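Local coordinates for fructooligosaccharide ABC transporter substrate-binding protein FusA (Streptococcus pneumoniae, PDB 5G5Y) that captures short- and long-chain fructooligosaccharides, preferring tetrasaccharides and larger, and delivers them to an ABC importer for uptake, at residues P332-S335 with V336-W340; E104-A107 with L108-P112; Q262-G265 with V266-T269. All coordinates share one frame; numbering follows the deposited sequence.

Overall arrangement
The touching residues of contact 3 are all buried, whereas contacts 1 and 2 are partly buried; contact 1 lies within a short helix and contact 2 at the end of one. Their chemistry follows: contact 1 (332-340) is knit by amide side chains that bond to one another and to a helix carbonyl, contact 2 (104-112) by a threonine hydroxyl at the end of its helix, and contact 3 (262-269) by two aromatic rings at a break in a strand, with no hydrogen bond between its segments. No two share a helix or strand. Contacts 2 and 3 lie on opposite sides of the chain's centre, their own centres about 40 Å apart, while the centres of contacts 1 and 2 are about 22 Å apart.

Contact 1: P332-S335 with V336-W340; sequences PLQS and VQNNW
Leu333 O is gripped twice by Gln337: backbone N at 3.3 Å and side-chain NE2 at 3.0 Å arrive from opposite faces of the carbonyl plane. The first is the ordinary helical bond. The second stands 63° out of that plane, yet Leu333 O lies almost in the plane of the Gln337 amide. With CG anti to its own carbonyl carbon (chi1 -66°), Gln337 passes back along the previous turn, and its OE1 bonds to Thr342 OG1.

Gln334, next after Leu333, reaches forward instead. Bent at chi2, it brings NE2 to 3.0 Å from Asn338 OD1 in a nearly straight bond, the two amide planes turned 46° apart. Asn338 suits the place because its other end, ND2, can give a hydrogen bond to Gln329 OE1. Val336 puts CG2 3.3 Å from Pro332 O, and Pro332 fits a first helical turn, where no backbone N-H is required of it.

Trp340 binds substrate, and Asn339 ND2 lies above one face of its indole, toward the rim, while bonding to Glu123, another substrate-binding residue. Gln334, Gln337 and Asn338 pack on helix 23-32, Leu333 and Val336 on strand 360-363, and Ser335 and Asn339 on strand 384-386.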
# COMPACT_ATOMS: atom_id res chain seq x y z
N PRO A 332 6.16 -13.13 -17.42
CA PRO A 332 6.44 -11.69 -17.14
C PRO A 332 5.68 -10.68 -18.04
O PRO A 332 5.05 -9.74 -17.52
CB PRO A 332 7.94 -11.59 -17.37
CG PRO A 332 8.42 -12.95 -16.98
CD PRO A 332 7.40 -13.92 -17.48
N LEU A 333 5.71 -10.87 -19.36
CA LEU A 333 4.98 -9.93 -20.26
C LEU A 333 3.47 -9.96 -20.04
O LEU A 333 2.77 -8.94 -20.19
CB LEU A 333 5.28 -10.21 -21.74
CG LEU A 333 6.50 -9.50 -22.34
CD1 LEU A 333 6.76 -10.10 -23.72
CD2 LEU A 333 6.32 -7.99 -22.47
N GLN A 334 2.95 -11.12 -19.66
CA GLN A 334 1.56 -11.26 -19.41
C GLN A 334 1.20 -10.59 -18.08
O GLN A 334 0.19 -9.91 -18.01
CB GLN A 334 1.15 -12.74 -19.37
CG GLN A 334 -0.37 -12.92 -19.46
CD GLN A 334 -0.91 -12.58 -20.84
OE1 GLN A 334 -0.47 -13.13 -21.83
NE2 GLN A 334 -1.83 -11.65 -20.90
N SER A 335 1.98 -10.85 -17.02
CA SER A 335 1.76 -10.18 -15.74
C SER A 335 1.72 -8.65 -15.87
O SER A 335 0.86 -7.99 -15.29
CB SER A 335 2.80 -10.60 -14.71
OG SER A 335 2.60 -11.92 -14.30
N VAL A 336 2.65 -8.09 -16.64
CA VAL A 336 2.73 -6.66 -16.77
C VAL A 336 1.44 -6.14 -17.43
O VAL A 336 0.81 -5.23 -16.91
CB VAL A 336 3.99 -6.23 -17.55
CG1 VAL A 336 3.93 -4.77 -17.96
CG2 VAL A 336 5.25 -6.53 -16.73
N GLN A 337 1.03 -6.74 -18.54
CA GLN A 337 -0.19 -6.29 -19.23
C GLN A 337 -1.44 -6.51 -18.39
O GLN A 337 -2.30 -5.60 -18.28
CB GLN A 337 -0.35 -7.02 -20.56
CG GLN A 337 0.72 -6.70 -21.56
CD GLN A 337 0.58 -7.57 -22.79
OE1 GLN A 337 -0.27 -7.31 -23.61
NE2 GLN A 337 1.42 -8.62 -22.89
N ASN A 338 -1.54 -7.67 -17.74
CA ASN A 338 -2.72 -7.93 -16.91
C ASN A 338 -2.91 -6.86 -15.83
O ASN A 338 -4.04 -6.46 -15.53
CB ASN A 338 -2.67 -9.31 -16.27
CG ASN A 338 -2.84 -10.44 -17.28
OD1 ASN A 338 -2.99 -10.21 -18.49
ND2 ASN A 338 -2.79 -11.67 -16.79
N ASN A 339 -1.79 -6.40 -15.30
CA ASN A 339 -1.79 -5.40 -14.24
C ASN A 339 -2.13 -4.00 -14.77
O ASN A 339 -2.82 -3.24 -14.10
CB ASN A 339 -0.40 -5.35 -13.61
CG ASN A 339 -0.38 -4.64 -12.24
OD1 ASN A 339 -1.18 -4.94 -11.37
ND2 ASN A 339 0.57 -3.74 -12.05
N TRP A 340 -1.59 -3.64 -15.93
CA TRP A 340 -1.55 -2.24 -16.36
C TRP A 340 -2.24 -1.87 -17.68
O TRP A 340 -2.54 -0.68 -17.87
CB TRP A 340 -0.10 -1.73 -16.39
CG TRP A 340 0.48 -1.35 -15.07
CD1 TRP A 340 -0.15 -0.66 -14.05
CD2 TRP A 340 1.82 -1.56 -14.63
NE1 TRP A 340 0.72 -0.46 -12.99
CE2 TRP A 340 1.94 -0.99 -13.32
CE3 TRP A 340 2.93 -2.18 -15.19
CZ2 TRP A 340 3.12 -1.07 -12.57
CZ3 TRP A 340 4.12 -2.21 -14.44
CH2 TRP A 340 4.20 -1.67 -13.15

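Contact 2: E104-A107 with L108-P112; sequences EYKA and LMTAP
Two successive backbone bonds join the segments in helical register, Leu108 N to Glu104 O at 3.2 Å and Met109 N to Tyr105 O at 3.0 Å. Thr110 N makes a weak bond to Ala107 O, and Met109 N a second, weak one to Lys106 O. The chain then leaves the helix, with Thr110 in an extended conformation.

At this exit the Thr110 hydroxyl turns back on the helix. OG1, anti to its own carbonyl carbon (chi1 -61°), donates to Lys106 O at 2.8 Å, approaching 34° off the carbonyl plane. Threonine suits this place because its short side chain can satisfy a carbonyl of the last helical turn. A water donates to the same OG1 at 2.7 Å and takes a weak bond from Lys106 NZ.

Helix 104-109 is short, under two turns, and runs into an extended tail, and its side chains spread to several neighbours. Tyr105 CD1 meets Leu108 CD1 at 4.1 Å, the methyl lying obliquely to the ring, while Glu104 CG sits over the ring centre on one face. Tyr105 OH bonds to Glu124, a zinc ligand. The apolar length of Leu108 fits against Tyr489 of helix 475-492, and the flexible thioether chain of Met109, its CG close beside Tyr105 O, packs on Leu99 of helix 93-101.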
# COMPACT_ATOMS: atom_id res chain seq x y z
N GLU A 104 10.61 -15.63 -0.28
CA GLU A 104 9.77 -15.00 0.72
C GLU A 104 8.29 -15.07 0.35
O GLU A 104 7.45 -15.16 1.24
CB GLU A 104 10.19 -13.56 0.97
CG GLU A 104 9.81 -12.62 -0.17
CD GLU A 104 10.56 -11.34 -0.10
OE1 GLU A 104 11.70 -11.28 -0.66
OE2 GLU A 104 10.01 -10.40 0.54
N TYR A 105 7.96 -15.00 -0.95
CA TYR A 105 6.56 -15.01 -1.34
C TYR A 105 5.93 -16.36 -1.06
O TYR A 105 4.77 -16.40 -0.72
CB TYR A 105 6.35 -14.60 -2.80
CG TYR A 105 6.65 -13.14 -3.04
CD1 TYR A 105 5.95 -12.15 -2.37
CD2 TYR A 105 7.64 -12.76 -3.91
CE1 TYR A 105 6.24 -10.80 -2.58
CE2 TYR A 105 7.93 -11.43 -4.14
CZ TYR A 105 7.21 -10.45 -3.47
OH TYR A 105 7.48 -9.14 -3.67
N LYS A 106 6.70 -17.44 -1.17
CA LYS A 106 6.18 -18.76 -0.86
C LYS A 106 5.71 -18.84 0.58
O LYS A 106 4.61 -19.36 0.84
CB LYS A 106 7.22 -19.86 -1.13
CG LYS A 106 6.57 -21.22 -1.26
CD LYS A 106 7.58 -22.26 -1.72
CE LYS A 106 6.99 -23.24 -2.72
NZ LYS A 106 6.00 -24.12 -2.06
N ALA A 107 6.49 -18.26 1.48
CA ALA A 107 6.12 -18.21 2.90
C ALA A 107 4.83 -17.41 3.10
O ALA A 107 3.95 -17.82 3.84
CB ALA A 107 7.27 -17.67 3.75
N LEU A 108 4.69 -16.30 2.39
CA LEU A 108 3.49 -15.46 2.51
C LEU A 108 2.23 -16.14 1.95
O LEU A 108 1.12 -15.83 2.38
CB LEU A 108 3.71 -14.12 1.80
CG LEU A 108 4.81 -13.18 2.31
CD1 LEU A 108 4.79 -11.88 1.53
CD2 LEU A 108 4.72 -12.90 3.80
N MET A 109 2.42 -17.07 1.00
CA MET A 109 1.34 -17.76 0.35
C MET A 109 0.82 -18.94 1.18
O MET A 109 -0.31 -19.38 0.98
CB MET A 109 1.77 -18.24 -1.03
CG MET A 109 2.03 -17.12 -2.03
SD MET A 109 2.84 -17.76 -3.51
CE MET A 109 1.70 -18.97 -4.13
N THR A 110 1.61 -19.41 2.13
CA THR A 110 1.35 -20.69 2.81
C THR A 110 0.61 -20.48 4.12
O THR A 110 1.08 -19.72 4.96
CB THR A 110 2.69 -21.41 3.07
OG1 THR A 110 3.33 -21.68 1.82
CG2 THR A 110 2.50 -22.74 3.74
N ALA A 111 -0.52 -21.15 4.30
CA ALA A 111 -1.31 -21.07 5.53
C ALA A 111 -0.59 -21.78 6.67
O ALA A 111 0.29 -22.60 6.42
CB ALA A 111 -2.69 -21.63 5.30
N PRO A 112 -0.93 -21.48 7.94
CA PRO A 112 -0.18 -22.23 8.95
C PRO A 112 -0.43 -23.76 8.92
O PRO A 112 0.41 -24.47 9.40
CB PRO A 112 -0.62 -21.60 10.28
CG PRO A 112 -1.26 -20.30 9.90
CD PRO A 112 -1.87 -20.52 8.55
O HOH W 1 4.38 -23.89 0.76

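Contact 3: Q262-G265 with V266-T269; sequences QKFG and VYFT
The rings of Phe264 and Tyr267 meet obliquely, their planes 35° apart and their centroids 5.5 Å apart, in neither a stack nor an edge-to-face pair. Phe264 leads with one side of its ring: CD2 lies 3.7 Å from Tyr267 CG and equally near Tyr267 CB, so it presses on the root of the tyrosine. Phe264 CB in turn comes to 4.0 Å from Tyr267 CD1. The side chains cross at about a right angle. Tyr267 holds CG between its backbone N and carbonyl carbon (chi1 76°), the crowded position, which stands its ring up beside Phe264. Further rings close in: Tyr255 meets the Phe264 ring, Trp140 meets that of Tyr267, and Tyr282 packs edge-to-face with Tyr267.

The two aromatics flank a break in strand 264-269, within the mixed sheet in which it lies between strands 181-183 and 138-142. A Schellman motif with Gln262 as its C-prime residue, at positive phi, ends helix 252-260, and the chain then turns a corner at Gly265 and Val266. That corner puts Phe264 and Tyr267 next to each other against the helix just left behind. Gly265, with no side chain, sits buried there, its backbone bonded to Asn142 and Ile181. Val266 points away from segment 262-265, toward Phe183 and Ile141. Tyrosine suits 267 because its ring fills an aromatic cluster while its OH bonds to Thr276 OG1.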
# COMPACT_ATOMS: atom_id res chain seq x y z
N GLN A 262 -2.86 26.58 -2.56
CA GLN A 262 -1.52 26.74 -2.02
C GLN A 262 -1.48 27.46 -0.68
O GLN A 262 -0.66 28.35 -0.45
CB GLN A 262 -0.58 27.38 -3.06
CG GLN A 262 -0.61 26.63 -4.41
CD GLN A 262 0.61 26.85 -5.28
OE1 GLN A 262 1.54 27.56 -4.92
NE2 GLN A 262 0.62 26.22 -6.45
N LYS A 263 -2.37 27.07 0.21
CA LYS A 263 -2.46 27.68 1.54
C LYS A 263 -1.54 27.03 2.58
O LYS A 263 -1.33 27.57 3.69
CB LYS A 263 -3.90 27.64 2.02
CG LYS A 263 -4.86 28.53 1.21
CD LYS A 263 -4.65 30.01 1.54
CE LYS A 263 -5.43 30.95 0.62
NZ LYS A 263 -6.86 30.54 0.49
N PHE A 264 -0.95 25.88 2.22
CA PHE A 264 -0.19 25.08 3.17
C PHE A 264 1.30 25.43 3.14
O PHE A 264 1.88 25.64 2.07
CB PHE A 264 -0.34 23.59 2.86
CG PHE A 264 -1.71 23.02 3.05
CD1 PHE A 264 -2.59 23.46 4.03
CD2 PHE A 264 -2.10 21.93 2.26
CE1 PHE A 264 -3.80 22.85 4.21
CE2 PHE A 264 -3.32 21.33 2.43
CZ PHE A 264 -4.18 21.78 3.41
N GLY A 265 1.90 25.52 4.33
CA GLY A 265 3.33 25.65 4.44
C GLY A 265 4.02 24.29 4.33
O GLY A 265 4.92 24.10 3.50
N VAL A 266 3.61 23.38 5.21
CA VAL A 266 4.10 22.00 5.26
C VAL A 266 2.86 21.16 5.33
O VAL A 266 1.96 21.47 6.11
CB VAL A 266 5.04 21.73 6.47
CG1 VAL A 266 5.35 20.23 6.63
CG2 VAL A 266 6.32 22.56 6.35
N TYR A 267 2.76 20.12 4.50
CA TYR A 267 1.63 19.21 4.57
C TYR A 267 2.10 17.80 4.18
O TYR A 267 3.23 17.62 3.74
CB TYR A 267 0.44 19.67 3.70
CG TYR A 267 0.63 19.44 2.22
CD1 TYR A 267 1.45 20.27 1.45
CD2 TYR A 267 0.05 18.36 1.60
CE1 TYR A 267 1.62 20.05 0.07
CE2 TYR A 267 0.23 18.10 0.24
CZ TYR A 267 1.01 18.93 -0.52
OH TYR A 267 1.14 18.63 -1.86
N PHE A 268 1.22 16.82 4.38
CA PHE A 268 1.53 15.40 4.13
C PHE A 268 0.60 14.82 3.07
O PHE A 268 -0.61 15.02 3.12
CB PHE A 268 1.42 14.58 5.43
CG PHE A 268 2.30 15.07 6.52
CD1 PHE A 268 1.94 16.18 7.26
CD2 PHE A 268 3.51 14.43 6.80
CE1 PHE A 268 2.77 16.67 8.25
CE2 PHE A 268 4.35 14.92 7.79
CZ PHE A 268 3.97 16.04 8.53
N THR A 269 1.15 14.01 2.18
CA THR A 269 0.37 13.23 1.22
C THR A 269 1.26 12.24 0.51
O THR A 269 2.47 12.27 0.66
CB THR A 269 -0.40 14.13 0.19
OG1 THR A 269 -1.41 13.35 -0.43
CG2 THR A 269 0.53 14.74 -0.79